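Possible protein of nuclear scaffold (Encephalitozoon cuniculi, PDB 3KAE) is the N-terminal tetratricopeptide-repeat domain of Cdc27, a homodimeric module of a subunit of the anaphase-promoting complex that probably serves in protein-protein binding. Local coordinates at residues L59-C62 with T63-Y66; L146-P149 with V150-L154. All blocks are in the same frame, centred on the assembly; numbering follows the deposited sequence.

Interaction 1: L59-C62 with T63-Y66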
ATOM      1  N   LEU C  59      14.692   6.617 -14.151  1.00 87.38           N
ATOM      2  CA  LEU C  59      14.987   7.641 -13.155  1.00 72.13           C
ATOM      3  C   LEU C  59      16.266   7.324 -12.373  1.00 82.52           C
ATOM      4  O   LEU C  59      16.821   6.229 -12.489  1.00 80.43           O
ATOM      5  CB  LEU C  59      13.808   7.783 -12.181  1.00 61.67           C
ATOM      6  CG  LEU C  59      12.424   8.024 -12.763  1.00 62.34           C
ATOM      7  CD1 LEU C  59      11.350   8.002 -11.670  1.00 51.30           C
ATOM      8  CD2 LEU C  59      12.412   9.358 -13.508  1.00 65.86           C
ATOM      9  N   ASN C  60      16.726   8.295 -11.583  1.00 77.72           N
ATOM     10  CA  ASN C  60      17.859   8.108 -10.684  1.00 73.29           C
ATOM     11  C   ASN C  60      17.862   9.109  -9.526  1.00 84.67           C
ATOM     12  O   ASN C  60      18.684  10.023  -9.483  1.00 93.57           O
ATOM     13  CB  ASN C  60      19.185   8.192 -11.444  1.00 81.56           C
ATOM     14  CG  ASN C  60      20.371   7.758 -10.597  1.00 96.68           C
ATOM     15  OD1 ASN C  60      21.190   8.577 -10.177  1.00 97.75           O
ATOM     16  ND2 ASN C  60      20.460   6.462 -10.335  1.00103.48           N
ATOM     17  N   THR C  61      16.937   8.941  -8.588  1.00 79.18           N
ATOM     18  CA  THR C  61      16.960   9.751  -7.384  1.00 76.05           C
ATOM     19  C   THR C  61      16.945   8.853  -6.139  1.00 75.97           C
ATOM     20  O   THR C  61      16.794   7.636  -6.234  1.00 70.04           O
ATOM     21  CB  THR C  61      15.775  10.745  -7.325  1.00 59.22           C
ATOM     22  OG1 THR C  61      14.550  10.030  -7.116  1.00 53.33           O
ATOM     23  CG2 THR C  61      15.680  11.598  -8.610  1.00 58.87           C
ATOM     24  N   CYS C  62      17.099   9.457  -4.972  1.00 68.98           N
ATOM     25  CA  CYS C  62      17.015   8.688  -3.743  1.00 80.19           C
ATOM     26  C   CYS C  62      15.679   7.944  -3.660  1.00 83.55           C
ATOM     27  O   CYS C  62      15.648   6.762  -3.270  1.00 45.31           O
ATOM     28  CB  CYS C  62      17.220   9.579  -2.513  1.00 80.61           C
ATOM     29  SG  CYS C  62      16.289  11.130  -2.533  1.00123.12           S
ATOM     30  N   THR C  63      14.588   8.625  -4.036  1.00 67.17           N
ATOM     31  CA  THR C  63      13.251   8.029  -3.949  1.00 51.01           C
ATOM     32  C   THR C  63      13.090   6.922  -4.974  1.00 43.96           C
ATOM     33  O   THR C  63      12.469   5.904  -4.709  1.00 55.17           O
ATOM     34  CB  THR C  63      12.111   9.056  -4.152  1.00 49.86           C
ATOM     35  OG1 THR C  63      12.272  10.169  -3.269  1.00 53.19           O
ATOM     36  CG2 THR C  63      10.771   8.419  -3.868  1.00 43.83           C
ATOM     37  N   SER C  64      13.694   7.102  -6.136  1.00 46.00           N
ATOM     38  CA  SER C  64      13.519   6.130  -7.210  1.00 62.65           C
ATOM     39  C   SER C  64      14.310   4.882  -6.894  1.00 46.32           C
ATOM     40  O   SER C  64      13.813   3.772  -7.043  1.00 52.07           O
ATOM     41  CB  SER C  64      13.913   6.718  -8.590  1.00 58.96           C
ATOM     42  OG  SER C  64      15.247   6.393  -8.969  1.00 58.60           O
ATOM     43  N   LYS C  65      15.553   5.073  -6.455  1.00 57.47           N
ATOM     44  CA  LYS C  65      16.426   3.956  -6.097  1.00 56.45           C
ATOM     45  C   LYS C  65      15.876   3.203  -4.892  1.00 54.83           C
ATOM     46  O   LYS C  65      15.977   1.985  -4.807  1.00 61.98           O
ATOM     47  CB  LYS C  65      17.847   4.443  -5.837  1.00 51.87           C
ATOM     48  CG  LYS C  65      18.599   4.785  -7.105  1.00 61.58           C
ATOM     49  CD  LYS C  65      18.668   3.581  -8.025  1.00 79.57           C
ATOM     50  CE  LYS C  65      19.445   3.905  -9.291  1.00 90.95           C
ATOM     51  NZ  LYS C  65      19.497   2.764 -10.249  1.00 89.06           N
ATOM     52  N   TYR C  66      15.256   3.934  -3.979  1.00 51.05           N
ATOM     53  CA  TYR C  66      14.597   3.291  -2.845  1.00 55.64           C
ATOM     54  C   TYR C  66      13.441   2.373  -3.285  1.00 47.69           C
ATOM     55  O   TYR C  66      13.418   1.188  -2.940  1.00 49.58           O
ATOM     56  CB  TYR C  66      14.146   4.326  -1.808  1.00 55.29           C
ATOM     57  CG  TYR C  66      13.604   3.694  -0.556  1.00 63.01           C
ATOM     58  CD1 TYR C  66      14.442   3.047   0.343  1.00 50.90           C
ATOM     59  CD2 TYR C  66      12.247   3.718  -0.284  1.00 58.15           C
ATOM     60  CE1 TYR C  66      13.938   2.444   1.465  1.00 49.84           C
ATOM     61  CE2 TYR C  66      11.741   3.138   0.843  1.00 59.81           C
ATOM     62  CZ  TYR C  66      12.591   2.498   1.711  1.00 53.91           C
ATOM     63  OH  TYR C  66      12.067   1.924   2.824  1.00 48.64           O
TER
HETATM   64  O   HOH W   1      18.885   4.331 -12.321  1.00 49.52           O
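Tyr66 meets Cys62 through its CB, 3.2 Å from Cys62 O, while its flat ring leads away from the turn. With CG anti to the backbone N (chi1 -173°), the ring reaches the second subunit, where it stacks edge-to-face with Tyr15 of that subunit and its OH bonds to Tyr15 O; in its own chain Leu85 and Ile88 touch the Tyr66 side chain. The Asn60 side chain lies near the outer part of the Lys65 chain. The chain enters helix 62-74 through a capping box. Thr61 at the N-cap places OG1 between its own N and carbonyl carbon (chi1 70°), where OG1 accepts from Ser64 N at 3.2 Å. Ser64 answers: its OG takes the N-H of Thr61 at 3.1 Å, a fairly straight bond of 162°. Each of the two residues thus uses its side-chain oxygen to bind the other's backbone N-H, the reciprocal pair that defines the box. The CB of Ser64 also packs on Leu59 CB at 3.7 Å, which brings the preceding loop against the first turn. Regular helix bonding then begins, Lys65 N to Thr61 O at 2.9 Å and Tyr66 N to Cys62 O. Lys65 bends at chi2, and its ammonium passes back beside the loop: a water accepts from Lys65 NZ at 2.7 Å and donates to Leu59 O at 2.8 Å. Thr63 OG1 accepts from Val108 N, outside the turn. The turn links helix 49-57 to helix 62-74. Cys62, Lys65 and Tyr66 pack on helix 78-89, while Leu59, Thr63 and Ser64 touch helix 36-45, so the helix start packs against both helices of this tetratricopeptide-repeat domain.

Interaction 2: L146-P149 with V150-L154; sequences LFSP and VENLL
Four successive backbone bonds, from Val150, Glu151, Asn152 and Leu153 back to the carbonyls of Leu146, Phe147, Ser148 and Pro149, form the first turns of helix 147-155. Phe147 and Glu151, one turn apart, carry the main side-chain contact. Glu151 CG lies over one face of the Phe147 ring, 3.6 Å from its centroid and somewhat toward the rim, a CH-pi contact whose closest ring atom is CE2, 3.4 Å from CG. The Glu151 chain bends at chi2 (-65°), and its carboxylate plane is 20° from that of the ring. Its two oxygens are held beyond the turn, OE2 by Tyr180 OH and OE1 by Asn213 ND2, and OE1 also has a weak bond to a glycerol probably left from crystallisation. Asn152 bends back on Ser148 instead: ND2 gives Ser148 O a short bond of 2.6 Å, nearly straight at 170°, with the oxygen in the plane of the amide. The same oxygen accepts Asn152 N at 3.1 Å, the two donors arriving from opposite faces of the carbonyl plane. Ser148 OG, 3.3 Å from Asn152 ND2, bonds to Asp122 OD1. Val150 CG2 comes within 3.1 Å of Leu146 O, the same oxygen that accepts from Val150 N. Pro149 lies in the first turn, where backbone N-H groups have no i-4 carbonyl within the helix, so its missing N-H costs no helical bond. Leu146 at the N-cap has no polar side chain; Thr20 OG1 of the second subunit accepts from Phe147 N at this end. Leu146 and Pro149 pack on helix 113-126, Pro149, Val150 and Asn152 on helix 130-143, and Val150 and Leu154 on helix 176-190, so the short helix sits among three others.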
ATOM      1  N   LEU C 146      13.519   0.953  14.681  1.00 49.37           N
ATOM      2  CA  LEU C 146      12.713   0.345  13.642  1.00 47.26           C
ATOM      3  C   LEU C 146      12.540  -1.119  14.013  1.00 56.17           C
ATOM      4  O   LEU C 146      13.379  -1.692  14.714  1.00 61.43           O
ATOM      5  CB  LEU C 146      13.362   0.473  12.253  1.00 41.04           C
ATOM      6  CG  LEU C 146      13.594   1.898  11.714  1.00 47.65           C
ATOM      7  CD1 LEU C 146      14.285   1.844  10.398  1.00 46.45           C
ATOM      8  CD2 LEU C 146      12.310   2.714  11.601  1.00 40.16           C
ATOM      9  N   PHE C 147      11.450  -1.710  13.541  1.00 45.68           N
ATOM     10  CA  PHE C 147      11.034  -3.045  13.931  1.00 49.06           C
ATOM     11  C   PHE C 147      11.985  -4.150  13.527  1.00 54.37           C
ATOM     12  O   PHE C 147      12.262  -5.049  14.326  1.00 42.89           O
ATOM     13  CB  PHE C 147       9.641  -3.349  13.387  1.00 47.06           C
ATOM     14  CG  PHE C 147       9.165  -4.750  13.672  1.00 46.12           C
ATOM     15  CD1 PHE C 147       9.354  -5.770  12.738  1.00 44.85           C
ATOM     16  CD2 PHE C 147       8.511  -5.044  14.864  1.00 47.56           C
ATOM     17  CE1 PHE C 147       8.904  -7.059  12.998  1.00 51.93           C
ATOM     18  CE2 PHE C 147       8.048  -6.326  15.129  1.00 47.60           C
ATOM     19  CZ  PHE C 147       8.250  -7.335  14.200  1.00 50.15           C
ATOM     20  N   SER C 148      12.469  -4.118  12.291  1.00 45.37           N
ATOM     21  CA  SER C 148      13.318  -5.213  11.837  1.00 54.08           C
ATOM     22  C   SER C 148      14.712  -5.284  12.494  1.00 48.03           C
ATOM     23  O   SER C 148      15.169  -6.370  12.824  1.00 40.60           O
ATOM     24  CB  SER C 148      13.438  -5.245  10.314  1.00 39.28           C
ATOM     25  OG  SER C 148      13.730  -6.569   9.893  1.00 54.42           O
ATOM     26  N   PRO C 149      15.408  -4.139  12.619  1.00 49.42           N
ATOM     27  CA  PRO C 149      16.687  -4.149  13.337  1.00 49.93           C
ATOM     28  C   PRO C 149      16.492  -4.577  14.813  1.00 63.31           C
ATOM     29  O   PRO C 149      17.215  -5.451  15.312  1.00 48.86           O
ATOM     30  CB  PRO C 149      17.167  -2.690  13.227  1.00 42.83           C
ATOM     31  CG  PRO C 149      16.487  -2.165  12.015  1.00 54.00           C
ATOM     32  CD  PRO C 149      15.142  -2.838  11.975  1.00 43.08           C
ATOM     33  N   VAL C 150      15.504  -3.990  15.481  1.00 51.29           N
ATOM     34  CA  VAL C 150      15.204  -4.334  16.862  1.00 48.22           C
ATOM     35  C   VAL C 150      14.914  -5.829  17.050  1.00 53.90           C
ATOM     36  O   VAL C 150      15.548  -6.483  17.887  1.00 48.80           O
ATOM     37  CB  VAL C 150      14.049  -3.484  17.432  1.00 52.36           C
ATOM     38  CG1 VAL C 150      13.600  -4.028  18.788  1.00 52.01           C
ATOM     39  CG2 VAL C 150      14.488  -2.037  17.565  1.00 41.26           C
ATOM     40  N   GLU C 151      13.982  -6.380  16.270  1.00 46.83           N
ATOM     41  CA  GLU C 151      13.614  -7.789  16.456  1.00 45.81           C
ATOM     42  C   GLU C 151      14.745  -8.772  16.133  1.00 44.31           C
ATOM     43  O   GLU C 151      14.855  -9.832  16.761  1.00 46.09           O
ATOM     44  CB  GLU C 151      12.324  -8.145  15.707  1.00 39.85           C
ATOM     45  CG  GLU C 151      11.090  -7.457  16.298  1.00 57.91           C
ATOM     46  CD  GLU C 151      10.780  -7.936  17.733  1.00 71.85           C
ATOM     47  OE1 GLU C 151      10.374  -9.106  17.921  1.00 61.82           O
ATOM     48  OE2 GLU C 151      10.936  -7.143  18.680  1.00 48.92           O
ATOM     49  N   ASN C 152      15.577  -8.406  15.158  1.00 43.55           N
ATOM     50  CA  ASN C 152      16.697  -9.233  14.733  1.00 44.18           C
ATOM     51  C   ASN C 152      17.873  -9.146  15.692  1.00 60.81           C
ATOM     52  O   ASN C 152      18.598 -10.125  15.884  1.00 47.06           O
ATOM     53  CB  ASN C 152      17.168  -8.860  13.318  1.00 50.57           C
ATOM     54  CG  ASN C 152      16.322  -9.493  12.250  1.00 57.21           C
ATOM     55  OD1 ASN C 152      16.522 -10.650  11.895  1.00 47.14           O
ATOM     56  ND2 ASN C 152      15.343  -8.744  11.750  1.00 40.94           N
ATOM     57  N   LEU C 153      18.076  -7.959  16.255  1.00 59.26           N
ATOM     58  CA  LEU C 153      19.131  -7.758  17.225  1.00 57.54           C
ATOM     59  C   LEU C 153      18.771  -8.424  18.555  1.00 64.58           C
ATOM     60  O   LEU C 153      19.622  -9.055  19.198  1.00 53.83           O
ATOM     61  CB  LEU C 153      19.436  -6.272  17.392  1.00 55.14           C
ATOM     62  CG  LEU C 153      20.171  -5.682  16.185  1.00 60.47           C
ATOM     63  CD1 LEU C 153      20.475  -4.200  16.399  1.00 66.46           C
ATOM     64  CD2 LEU C 153      21.450  -6.462  15.898  1.00 53.58           C
ATOM     65  N   LEU C 154      17.508  -8.313  18.957  1.00 47.71           N
ATOM     66  CA  LEU C 154      17.059  -9.032  20.136  1.00 49.11           C
ATOM     67  C   LEU C 154      17.227 -10.536  19.934  1.00 61.78           C
ATOM     68  O   LEU C 154      17.787 -11.247  20.774  1.00 64.75           O
ATOM     69  CB  LEU C 154      15.619  -8.691  20.476  1.00 42.93           C
ATOM     70  CG  LEU C 154      15.370  -7.273  20.991  1.00 58.24           C
ATOM     71  CD1 LEU C 154      13.895  -7.079  21.302  1.00 47.58           C
ATOM     72  CD2 LEU C 154      16.219  -6.955  22.211  1.00 62.19           C
TER

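In the fold
Interactions 1 and 2 both lie at the start of a helix in the same all-helical chain, with centres 26 Å apart and nearest atoms about 8 Å apart, and they do not touch. The caps differ: interaction 1 begins its helix with a capping box inside the chain, whereas interaction 2 has a hydroxyl from the partner chain at its first turn. Both reach one region of the second subunit, Tyr66 meeting Tyr15 there and Leu146 and Phe147 meeting Asp17, Glu19 and Thr20, in keeping with the homodimeric architecture. In interaction 2 the Glu151 side chain lies about 3 Å from a glycerol, probably from the crystallisation liquor.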